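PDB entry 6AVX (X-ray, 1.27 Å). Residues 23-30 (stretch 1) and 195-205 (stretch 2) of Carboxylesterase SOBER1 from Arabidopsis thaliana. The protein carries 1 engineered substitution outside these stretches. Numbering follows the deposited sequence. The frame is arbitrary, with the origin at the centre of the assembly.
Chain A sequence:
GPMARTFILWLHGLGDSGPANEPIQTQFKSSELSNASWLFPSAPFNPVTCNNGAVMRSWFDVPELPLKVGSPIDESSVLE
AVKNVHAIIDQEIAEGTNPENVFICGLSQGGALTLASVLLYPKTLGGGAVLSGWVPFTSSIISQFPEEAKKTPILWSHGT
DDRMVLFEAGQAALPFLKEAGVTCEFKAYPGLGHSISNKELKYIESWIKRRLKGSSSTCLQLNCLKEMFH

Stretch 1, residues 23-30: PIQTQFKS
Stretch 2 195-205: SISNKELKYIE

Leu201 lies at the apolar centre of the contact between residues 23-30 and the helix that begins at Asn198 and runs on past Glu205. Its CA-to-CB bond points toward the other stretch, and with an m,t rotamer Leu201 CD2 meets Ile24 CG2 and Phe28 CE1, each at 4.1 Å, while Leu201 CD1 lies 3.9 Å from Gln27 CB. Ile24 (m,t) also reaches Ile196 (m,t), CD1 to CD1 at 4.1 Å, so the apolar surface extends to Ile196, which precedes the helix. Phe28 (chi1 -69°, chi2 68°) is buried; Ile204 CG2 approaches its ring edge, 4.2 Å from CE2, and the aliphatic part of Glu205 packs obliquely, CB 3.5 Å from Phe28 CD2.

Residues 23-27 have helical phi/psi angles, and i to i+3 bonds link Thr26 N to Pro23 O (2.9 Å), Gln27 N to Ile24 O (3.0 Å) and Phe28 N to Gln25 O (3.1 Å). Phe28 then leaves this conformation (-99/84). In register, Gln27 CA lies 7.0 Å from Asn198 CA, and Phe28 CA 6.2 Å from Glu205 CA; stretch 1 and the helix advance in broadly the same sense. Ser197 caps the helix, its OG accepting from Glu200 N at 3.1 Å.

Toward the polar edge, Lys202 (m,m,t,t) starts with its CA-to-CB bond directed away, but its extended end returns, and NZ donates to Gln27 O at 2.7 Å. Glu205 (t,t, chi3 39°) presents its carboxylate to the turn after Phe28: OE2 accepts from Ser30 N at 3.0 Å and from Ser30 OG (chi1 65°) at 2.7 Å. The other carboxylate oxygen, Glu205 OE1, accepts from water 1 at 2.6 Å. That water in turn accepts from Lys202 NZ at 2.8 Å and Lys29 N at 2.9 Å, joining both charged side chains to the loop backbone.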

ATOM      1  N   PRO A  23      14.005   8.489   3.770  1.00  8.13           N
ATOM      2  CA  PRO A  23      14.202   8.736   5.208  1.00  8.88           C
ATOM      3  C   PRO A  23      13.141   8.142   6.107  1.00  8.97           C
ATOM      4  O   PRO A  23      13.372   8.067   7.321  1.00  9.82           O
ATOM      5  CB  PRO A  23      14.251  10.267   5.313  1.00  9.32           C
ATOM      6  CG  PRO A  23      14.728  10.696   3.962  1.00 10.21           C
ATOM      7  CD  PRO A  23      14.064   9.741   2.991  1.00  8.11           C
ATOM      8  N   ILE A  24      11.999   7.708   5.577  1.00  8.56           N
ATOM      9  CA  ILE A  24      11.027   7.006   6.411  1.00  9.06           C
ATOM     10  C   ILE A  24      11.697   5.876   7.174  1.00  8.12           C
ATOM     11  O   ILE A  24      11.354   5.601   8.328  1.00  9.10           O
ATOM     12  CB  ILE A  24       9.863   6.495   5.542  1.00  9.50           C
ATOM     13  CG1 ILE A  24       8.964   7.664   5.162  1.00  9.90           C
ATOM     14  CG2 ILE A  24       9.058   5.383   6.245  1.00 10.62           C
ATOM     15  CD1 ILE A  24       7.875   7.319   4.170  1.00 12.00           C
ATOM     16  N   GLN A  25      12.656   5.197   6.546  1.00  8.31           N
ATOM     17  CA  GLN A  25      13.279   4.043   7.188  1.00  9.77           C
ATOM     18  C   GLN A  25      13.992   4.424   8.474  1.00 11.29           C
ATOM     19  O   GLN A  25      14.159   3.570   9.359  1.00 11.09           O
ATOM     20  CB  GLN A  25      14.234   3.324   6.236  1.00  9.73           C
ATOM     21  CG  GLN A  25      15.527   4.065   5.941  1.00 10.13           C
ATOM     22  CD  GLN A  25      16.243   3.472   4.740  1.00 11.67           C
ATOM     23  OE1 GLN A  25      17.035   2.536   4.866  1.00 13.12           O
ATOM     24  NE2 GLN A  25      15.934   3.982   3.560  1.00 12.53           N
ATOM     25  N   THR A  26      14.428   5.683   8.598  1.00  9.74           N
ATOM     26  CA  THR A  26      15.129   6.131   9.796  1.00 13.51           C
ATOM     27  C   THR A  26      14.208   6.266  10.992  1.00 12.29           C
ATOM     28  O   THR A  26      14.702   6.433  12.107  1.00 13.39           O
ATOM     29  CB  THR A  26      15.881   7.454   9.569  1.00 14.64           C
ATOM     30  OG1 THR A  26      14.962   8.550   9.456  1.00 17.22           O
ATOM     31  CG2 THR A  26      16.735   7.374   8.335  1.00 21.35           C
ATOM     32  N   GLN A  27      12.889   6.215  10.802  1.00 10.81           N
ATOM     33  CA  GLN A  27      11.963   6.173  11.927  1.00 11.75           C
ATOM     34  C   GLN A  27      11.766   4.763  12.464  1.00 10.10           C
ATOM     35  O   GLN A  27      11.141   4.592  13.515  1.00 11.46           O
ATOM     36  CB  GLN A  27      10.616   6.765  11.506  1.00 11.17           C
ATOM     37  CG  GLN A  27      10.696   8.243  11.184  1.00 16.83           C
ATOM     38  CD  GLN A  27      11.184   9.043  12.367  1.00 20.97           C
ATOM     39  OE1 GLN A  27      10.741   8.824  13.494  1.00 22.30           O
ATOM     40  NE2 GLN A  27      12.114   9.954  12.124  1.00 34.17           N
ATOM     41  N   PHE A  28      12.282   3.756  11.768  1.00  8.58           N
ATOM     42  CA  PHE A  28      12.204   2.364  12.199  1.00  8.88           C
ATOM     43  C   PHE A  28      13.549   2.066  12.850  1.00  9.04           C
ATOM     44  O   PHE A  28      14.487   1.569  12.221  1.00 11.19           O
ATOM     45  CB  PHE A  28      11.933   1.449  11.004  1.00  8.91           C
ATOM     46  CG  PHE A  28      10.553   1.605  10.417  1.00  9.05           C
ATOM     47  CD1 PHE A  28      10.174   2.771   9.766  1.00  9.13           C
ATOM     48  CD2 PHE A  28       9.633   0.573  10.502  1.00 10.53           C
ATOM     49  CE1 PHE A  28       8.896   2.916   9.228  1.00 10.00           C
ATOM     50  CE2 PHE A  28       8.356   0.712   9.966  1.00 11.89           C
ATOM     51  CZ  PHE A  28       7.993   1.883   9.334  1.00 11.15           C
ATOM     52  N   LYS A  29      13.646   2.422  14.130  1.00  8.63           N
ATOM     53  CA  LYS A  29      14.909   2.458  14.862  1.00  8.95           C
ATOM     54  C   LYS A  29      15.173   1.209  15.690  1.00 10.35           C
ATOM     55  O   LYS A  29      16.210   1.138  16.360  1.00 12.67           O
ATOM     56  CB  LYS A  29      14.942   3.690  15.773  1.00  9.93           C
ATOM     57  CG  LYS A  29      14.897   4.985  15.017  1.00 10.46           C
ATOM     58  CD  LYS A  29      15.038   6.156  15.964  1.00 12.17           C
ATOM     59  CE  LYS A  29      14.917   7.493  15.258  1.00 18.33           C
ATOM     60  NZ  LYS A  29      16.044   7.751  14.335  1.00 21.00           N
ATOM     61  N   SER A  30      14.292   0.222  15.657  1.00  8.89           N
ATOM     62  CA  SER A  30      14.452  -0.946  16.509  1.00  9.62           C
ATOM     63  C   SER A  30      15.618  -1.821  16.065  1.00 10.13           C
ATOM     64  O   SER A  30      15.995  -1.862  14.894  1.00 10.01           O
ATOM     65  CB  SER A  30      13.184  -1.790  16.503  1.00 10.99           C
ATOM     66  OG  SER A  30      12.938  -2.325  15.218  1.00 12.00           O
ATOM     67  N   SER A 195      -1.466  12.713   5.807  1.00  8.21           N
ATOM     68  CA  SER A 195      -0.030  12.778   6.035  1.00  7.54           C
ATOM     69  C   SER A 195       0.338  11.572   6.874  1.00  7.49           C
ATOM     70  O   SER A 195      -0.526  10.824   7.334  1.00  8.16           O
ATOM     71  CB  SER A 195       0.366  14.074   6.754  1.00  9.13           C
ATOM     72  OG  SER A 195      -0.191  14.113   8.053  1.00 10.19           O
ATOM     73  N   ILE A 196       1.640  11.404   7.074  1.00  8.19           N
ATOM     74  CA  ILE A 196       2.184  10.346   7.914  1.00  8.95           C
ATOM     75  C   ILE A 196       2.657  10.957   9.218  1.00  9.49           C
ATOM     76  O   ILE A 196       3.416  11.930   9.204  1.00 10.86           O
ATOM     77  CB  ILE A 196       3.372   9.658   7.232  1.00  9.07           C
ATOM     78  CG1 ILE A 196       2.929   9.028   5.917  1.00 10.29           C
ATOM     79  CG2 ILE A 196       3.995   8.609   8.178  1.00 10.48           C
ATOM     80  CD1 ILE A 196       4.061   8.398   5.139  1.00 13.39           C
ATOM     81  N   SER A 197       2.275  10.358  10.330  1.00  9.08           N
ATOM     82  CA  SER A 197       2.853  10.747  11.609  1.00 11.03           C
ATOM     83  C   SER A 197       3.886   9.725  12.067  1.00 10.38           C
ATOM     84  O   SER A 197       3.837   8.548  11.698  1.00  9.63           O
ATOM     85  CB  SER A 197       1.775  10.885  12.672  1.00 13.81           C
ATOM     86  OG  SER A 197       1.283   9.619  13.041  1.00 14.15           O
ATOM     87  N   ASN A 198       4.841  10.186  12.875  1.00 10.12           N
ATOM     88  CA  ASN A 198       5.861   9.272  13.373  1.00 10.73           C
ATOM     89  C   ASN A 198       5.243   8.175  14.224  1.00 11.26           C
ATOM     90  O   ASN A 198       5.670   7.020  14.151  1.00 10.91           O
ATOM     91  CB  ASN A 198       6.942  10.034  14.139  1.00 13.52           C
ATOM     92  CG  ASN A 198       7.926  10.741  13.211  1.00 15.98           C
ATOM     93  OD1 ASN A 198       8.023  10.425  12.021  1.00 16.81           O
ATOM     94  ND2 ASN A 198       8.674  11.691  13.760  1.00 19.34           N
ATOM     95  N   LYS A 199       4.208   8.490  14.998  1.00  9.99           N
ATOM     96  CA  LYS A 199       3.576   7.454  15.806  1.00 12.31           C
ATOM     97  C   LYS A 199       2.928   6.394  14.922  1.00 10.30           C
ATOM     98  O   LYS A 199       2.916   5.205  15.267  1.00 10.84           O
ATOM     99  CB  LYS A 199       2.557   8.060  16.769  1.00 14.62           C
ATOM    100  CG  LYS A 199       1.342   8.697  16.110  1.00 27.21           C
ATOM    101  CD  LYS A 199       0.436   9.368  17.144  1.00 46.05           C
ATOM    102  CE  LYS A 199       1.059  10.638  17.727  1.00 46.82           C
ATOM    103  NZ  LYS A 199       1.310  11.694  16.694  1.00 23.71           N
ATOM    104  N   GLU A 200       2.356   6.813  13.795  1.00  9.98           N
ATOM    105  CA  GLU A 200       1.785   5.874  12.837  1.00  8.40           C
ATOM    106  C   GLU A 200       2.851   4.916  12.310  1.00  7.74           C
ATOM    107  O   GLU A 200       2.609   3.703  12.186  1.00  8.62           O
ATOM    108  CB  GLU A 200       1.165   6.708  11.717  1.00 10.49           C
ATOM    109  CG  GLU A 200       0.486   5.947  10.644  1.00  8.72           C
ATOM    110  CD  GLU A 200       0.030   6.867   9.520  1.00  9.72           C
ATOM    111  OE1 GLU A 200      -0.817   6.423   8.706  1.00  9.07           O
ATOM    112  OE2 GLU A 200       0.492   8.026   9.446  1.00  9.85           O
ATOM    113  N   LEU A 201       4.048   5.434  12.031  1.00  8.28           N
ATOM    114  CA  LEU A 201       5.152   4.591  11.588  1.00  8.45           C
ATOM    115  C   LEU A 201       5.607   3.647  12.693  1.00  9.11           C
ATOM    116  O   LEU A 201       5.919   2.483  12.426  1.00  8.59           O
ATOM    117  CB  LEU A 201       6.323   5.454  11.108  1.00  9.13           C
ATOM    118  CG  LEU A 201       6.063   6.300   9.865  1.00  7.68           C
ATOM    119  CD1 LEU A 201       7.272   7.143   9.561  1.00  9.03           C
ATOM    120  CD2 LEU A 201       5.714   5.399   8.681  1.00  9.18           C
ATOM    121  N   LYS A 202       5.672   4.128  13.937  1.00  9.26           N
ATOM    122  CA  LYS A 202       6.090   3.248  15.025  1.00  8.18           C
ATOM    123  C   LYS A 202       5.114   2.092  15.197  1.00  9.54           C
ATOM    124  O   LYS A 202       5.511   0.975  15.543  1.00  8.96           O
ATOM    125  CB  LYS A 202       6.181   4.028  16.335  1.00 11.57           C
ATOM    126  CG  LYS A 202       7.171   5.162  16.361  1.00 13.51           C
ATOM    127  CD  LYS A 202       8.577   4.720  16.127  1.00 16.91           C
ATOM    128  CE  LYS A 202       9.528   5.898  16.321  1.00 15.72           C
ATOM    129  NZ  LYS A 202      10.937   5.523  16.082  1.00 18.06           N
ATOM    130  N   TYR A 203       3.823   2.346  15.008  1.00  8.53           N
ATOM    131  CA  TYR A 203       2.847   1.269  15.108  1.00  9.53           C
ATOM    132  C   TYR A 203       3.024   0.256  13.985  1.00  8.16           C
ATOM    133  O   TYR A 203       2.937  -0.963  14.213  1.00  9.70           O
ATOM    134  CB  TYR A 203       1.445   1.856  15.066  1.00 10.19           C
ATOM    135  CG  TYR A 203       0.371   0.900  15.503  1.00 10.97           C
ATOM    136  CD1 TYR A 203       0.098   0.724  16.851  1.00 14.67           C
ATOM    137  CD2 TYR A 203      -0.383   0.176  14.587  1.00 12.95           C
ATOM    138  CE1 TYR A 203      -0.887  -0.140  17.279  1.00 17.78           C
ATOM    139  CE2 TYR A 203      -1.377  -0.693  15.008  1.00 15.47           C
ATOM    140  CZ  TYR A 203      -1.614  -0.849  16.356  1.00 14.75           C
ATOM    141  OH  TYR A 203      -2.595  -1.706  16.791  1.00 19.07           O
ATOM    142  N   ILE A 204       3.299   0.728  12.766  1.00  7.44           N
ATOM    143  CA  ILE A 204       3.631  -0.187  11.681  1.00  7.03           C
ATOM    144  C   ILE A 204       4.865  -1.002  12.037  1.00  7.23           C
ATOM    145  O   ILE A 204       4.910  -2.219  11.803  1.00  7.63           O
ATOM    146  CB  ILE A 204       3.796   0.589  10.361  1.00  7.82           C
ATOM    147  CG1 ILE A 204       2.453   1.185   9.924  1.00  7.20           C
ATOM    148  CG2 ILE A 204       4.381  -0.318   9.270  1.00  8.24           C
ATOM    149  CD1 ILE A 204       2.580   2.318   8.953  1.00  9.28           C
ATOM    150  N   GLU A 205       5.900  -0.352  12.577  1.00  8.18           N
ATOM    151  CA  GLU A 205       7.104  -1.081  12.977  1.00  7.92           C
ATOM    152  C   GLU A 205       6.767  -2.176  13.975  1.00  7.70           C
ATOM    153  O   GLU A 205       7.244  -3.306  13.851  1.00  7.68           O
ATOM    154  CB  GLU A 205       8.128  -0.124  13.578  1.00  7.79           C
ATOM    155  CG  GLU A 205       9.389  -0.835  14.096  1.00  9.74           C
ATOM    156  CD  GLU A 205      10.428   0.118  14.625  1.00  8.93           C
ATOM    157  OE1 GLU A 205      10.021   1.106  15.266  1.00 11.94           O
ATOM    158  OE2 GLU A 205      11.620  -0.101  14.365  1.00  9.57           O
TER
HETATM  159  O   HOH W   1      11.662   2.851  16.258  1.00 14.77           O